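Local coordinates for PGRP domain of peptidoglycan recognition protein 3 (Branchiostoma belcheri tsingtauense, PDB 4ZXM) that probably cleaves the amide bond between N-acetylmuramic acid and L-alanine in bacterial peptidoglycan, as an amidase-type recognition protein of amphioxus immunity, at residues G230-G235 against L243-I248. Numbering follows the deposited sequence.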
ATOM      1  N   GLY A 230       5.051  -8.829  -5.348  1.00 50.25           N
ATOM      2  CA  GLY A 230       4.508  -9.066  -4.017  1.00 52.13           C
ATOM      3  C   GLY A 230       5.631  -8.832  -3.030  1.00 56.18           C
ATOM      4  O   GLY A 230       6.795  -8.791  -3.420  1.00 55.81           O
ATOM      5  N   HIS A 231       5.297  -8.680  -1.752  1.00 62.90           N
ATOM      6  CA  HIS A 231       6.316  -8.447  -0.728  1.00 68.94           C
ATOM      7  C   HIS A 231       7.275  -9.631  -0.559  1.00 76.01           C
ATOM      8  O   HIS A 231       8.458  -9.431  -0.275  1.00 76.28           O
ATOM      9  CB  HIS A 231       5.671  -8.098   0.612  1.00 70.37           C
ATOM     10  CG  HIS A 231       6.658  -7.729   1.676  1.00 70.56           C
ATOM     11  ND1 HIS A 231       6.476  -8.051   3.003  1.00 71.89           N
ATOM     12  CD2 HIS A 231       7.847  -7.086   1.604  1.00 70.80           C
ATOM     13  CE1 HIS A 231       7.504  -7.613   3.706  1.00 71.27           C
ATOM     14  NE2 HIS A 231       8.350  -7.023   2.881  1.00 71.53           N
ATOM     15  N   ARG A 232       6.782 -10.855  -0.734  1.00 82.39           N
ATOM     16  CA  ARG A 232       7.661 -12.026  -0.675  1.00 90.91           C
ATOM     17  C   ARG A 232       8.663 -12.073  -1.851  1.00 95.52           C
ATOM     18  O   ARG A 232       9.790 -12.537  -1.677  1.00 93.45           O
ATOM     19  CB  ARG A 232       6.845 -13.322  -0.617  1.00 94.43           C
ATOM     20  CG  ARG A 232       6.314 -13.780  -1.964  1.00 96.79           C
ATOM     21  CD  ARG A 232       5.322 -14.933  -1.814  1.00101.14           C
ATOM     22  NE  ARG A 232       4.639 -15.235  -3.073  1.00110.26           N
ATOM     23  CZ  ARG A 232       3.847 -14.376  -3.729  1.00116.38           C
ATOM     24  NH1 ARG A 232       3.647 -13.141  -3.261  1.00123.79           N
ATOM     25  NH2 ARG A 232       3.263 -14.738  -4.869  1.00112.22           N
ATOM     26  N   ASP A 233       8.243 -11.600  -3.033  1.00105.00           N
ATOM     27  CA  ASP A 233       9.079 -11.614  -4.257  1.00107.23           C
ATOM     28  C   ASP A 233      10.350 -10.791  -4.086  1.00110.53           C
ATOM     29  O   ASP A 233      11.454 -11.245  -4.394  1.00111.04           O
ATOM     30  CB  ASP A 233       8.328 -11.017  -5.467  1.00105.61           C
ATOM     31  CG  ASP A 233       7.155 -11.867  -5.947  1.00103.55           C
ATOM     32  OD1 ASP A 233       6.729 -12.798  -5.229  1.00105.78           O
ATOM     33  OD2 ASP A 233       6.647 -11.576  -7.056  1.00 96.74           O
ATOM     34  N   VAL A 234      10.164  -9.562  -3.614  1.00115.43           N
ATOM     35  CA  VAL A 234      11.224  -8.556  -3.580  1.00118.82           C
ATOM     36  C   VAL A 234      12.356  -8.869  -2.585  1.00123.61           C
ATOM     37  O   VAL A 234      13.525  -8.849  -2.971  1.00124.89           O
ATOM     38  CB  VAL A 234      10.644  -7.126  -3.353  1.00118.29           C
ATOM     39  CG1 VAL A 234       9.877  -6.998  -2.038  1.00120.45           C
ATOM     40  CG2 VAL A 234      11.741  -6.082  -3.413  1.00117.01           C
ATOM     41  N   GLY A 235      12.014  -9.179  -1.332  1.00126.43           N
ATOM     42  CA  GLY A 235      13.016  -9.340  -0.265  1.00125.81           C
ATOM     43  C   GLY A 235      13.097 -10.756   0.269  1.00126.18           C
ATOM     44  O   GLY A 235      12.308 -11.617  -0.122  1.00131.01           O
ATOM     45  N   LEU A 243      -3.782 -15.809  -0.808  1.00 64.03           N
ATOM     46  CA  LEU A 243      -4.697 -15.600  -1.935  1.00 61.86           C
ATOM     47  C   LEU A 243      -4.541 -14.255  -2.643  1.00 59.15           C
ATOM     48  O   LEU A 243      -4.814 -14.155  -3.843  1.00 59.20           O
ATOM     49  CB  LEU A 243      -6.147 -15.760  -1.468  1.00 61.93           C
ATOM     50  CG  LEU A 243      -6.562 -17.187  -1.123  1.00 60.76           C
ATOM     51  CD1 LEU A 243      -7.909 -17.193  -0.425  1.00 61.36           C
ATOM     52  CD2 LEU A 243      -6.611 -18.033  -2.381  1.00 60.41           C
ATOM     53  N   LEU A 244      -4.135 -13.226  -1.903  1.00 56.40           N
ATOM     54  CA  LEU A 244      -3.832 -11.929  -2.501  1.00 55.79           C
ATOM     55  C   LEU A 244      -2.683 -12.082  -3.485  1.00 56.36           C
ATOM     56  O   LEU A 244      -2.788 -11.709  -4.653  1.00 55.83           O
ATOM     57  CB  LEU A 244      -3.460 -10.901  -1.427  1.00 56.08           C
ATOM     58  CG  LEU A 244      -2.766  -9.600  -1.867  1.00 55.75           C
ATOM     59  CD1 LEU A 244      -3.619  -8.819  -2.857  1.00 56.85           C
ATOM     60  CD2 LEU A 244      -2.420  -8.739  -0.662  1.00 54.02           C
ATOM     61  N   TYR A 245      -1.589 -12.655  -3.007  1.00 58.49           N
ATOM     62  CA  TYR A 245      -0.393 -12.780  -3.817  1.00 61.25           C
ATOM     63  C   TYR A 245      -0.515 -13.758  -4.986  1.00 60.56           C
ATOM     64  O   TYR A 245       0.294 -13.714  -5.910  1.00 61.71           O
ATOM     65  CB  TYR A 245       0.772 -13.188  -2.950  1.00 64.89           C
ATOM     66  CG  TYR A 245       1.170 -12.180  -1.877  1.00 73.06           C
ATOM     67  CD1 TYR A 245       1.332 -10.826  -2.168  1.00 74.92           C
ATOM     68  CD2 TYR A 245       1.423 -12.599  -0.571  1.00 78.02           C
ATOM     69  CE1 TYR A 245       1.703  -9.924  -1.182  1.00 75.65           C
ATOM     70  CE2 TYR A 245       1.800 -11.705   0.416  1.00 79.03           C
ATOM     71  CZ  TYR A 245       1.937 -10.370   0.107  1.00 77.90           C
ATOM     72  OH  TYR A 245       2.309  -9.485   1.088  1.00 78.84           O
ATOM     73  N   ASP A 246      -1.502 -14.647  -4.938  1.00 60.59           N
ATOM     74  CA  ASP A 246      -1.862 -15.447  -6.108  1.00 63.61           C
ATOM     75  C   ASP A 246      -2.471 -14.553  -7.170  1.00 56.70           C
ATOM     76  O   ASP A 246      -2.172 -14.689  -8.351  1.00 54.23           O
ATOM     77  CB  ASP A 246      -2.884 -16.527  -5.747  1.00 72.37           C
ATOM     78  CG  ASP A 246      -2.317 -17.595  -4.822  1.00 81.72           C
ATOM     79  OD1 ASP A 246      -1.073 -17.747  -4.759  1.00 86.65           O
ATOM     80  OD2 ASP A 246      -3.126 -18.287  -4.158  1.00 88.65           O
ATOM     81  N   ASP A 247      -3.332 -13.643  -6.732  1.00 52.84           N
ATOM     82  CA  ASP A 247      -4.063 -12.778  -7.638  1.00 51.03           C
ATOM     83  C   ASP A 247      -3.156 -11.836  -8.410  1.00 48.04           C
ATOM     84  O   ASP A 247      -3.329 -11.657  -9.613  1.00 45.51           O
ATOM     85  CB  ASP A 247      -5.104 -11.955  -6.884  1.00 53.19           C
ATOM     86  CG  ASP A 247      -6.185 -11.426  -7.799  1.00 57.21           C
ATOM     87  OD1 ASP A 247      -7.134 -12.185  -8.090  1.00 59.89           O
ATOM     88  OD2 ASP A 247      -6.085 -10.261  -8.240  1.00 60.26           O
ATOM     89  N   ILE A 248      -2.179 -11.246  -7.732  1.00 46.64           N
ATOM     90  CA  ILE A 248      -1.346 -10.232  -8.384  1.00 48.65           C
ATOM     91  C   ILE A 248      -0.531 -10.789  -9.552  1.00 49.83           C
ATOM     92  O   ILE A 248       0.040 -10.019 -10.325  1.00 51.56           O
ATOM     93  CB  ILE A 248      -0.425  -9.465  -7.406  1.00 46.78           C
ATOM     94  CG1 ILE A 248       0.668 -10.373  -6.851  1.00 46.34           C
ATOM     95  CG2 ILE A 248      -1.248  -8.825  -6.299  1.00 45.99           C
ATOM     96  CD1 ILE A 248       1.670  -9.641  -5.988  1.00 46.15           C
TER
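The guanidinium of Arg232 and the ring of Tyr245 lie close together with their planes inclined by 34°, although the exact place of Arg232 NH1 against the tyrosine is doubtful. Over the centre of one guanidinium face sits Asp233 OD1, 3.6 Å above the plane; no N-H points at it, and this long ion pair with Arg232 NH1, itself doubtful, would rest on charge alone. Gly230 CA and His231 N lie beside the tyrosine ring, CA 4.1 Å from Tyr245 CD1. Arg232 suits its place because its chain, extended from CG to NE, runs past the tyrosine side chain, each heading toward the other's backbone, and carries a donor to the neighbouring helix: NH2 makes a weak hydrogen bond, 3.3 Å and bent to 141°, to the backbone oxygen of Tyr245. Asp246 OD1, 5.3 Å from Arg232 NH2, probably adds a mild attraction. Tyr245 reaches across with CG anti to its own carbonyl carbon (chi1 -64°), and its hydroxyl oxygen, hydrogen-bonded elsewhere, lies 3.7 Å from His231 CB. Replacing the ring by an alanine would probably open a gap beside Gly230 and His231 and leave the hydroxyl's partner elsewhere without its mate. Glycine fits position 230, the N-cap of helix 231-234, since a CB there would probably crowd Tyr245 and Ile248. Bare of a side chain, it lets Ile248 CD1 pack 3.5 Å from its CA, while Ile248, a greasy branched residue, also touches Ile121 of strand 116-123, the neighbour of edge strand 226-230. The His231 ring turns away from Tyr245 and meets that of His122. The contact thus joins the end of that edge strand and its following short helix to helix 243-247, within the mixed alpha/beta fold of the peptidoglycan recognition protein domain, shared with N-acetylmuramoyl-L-alanine amidases.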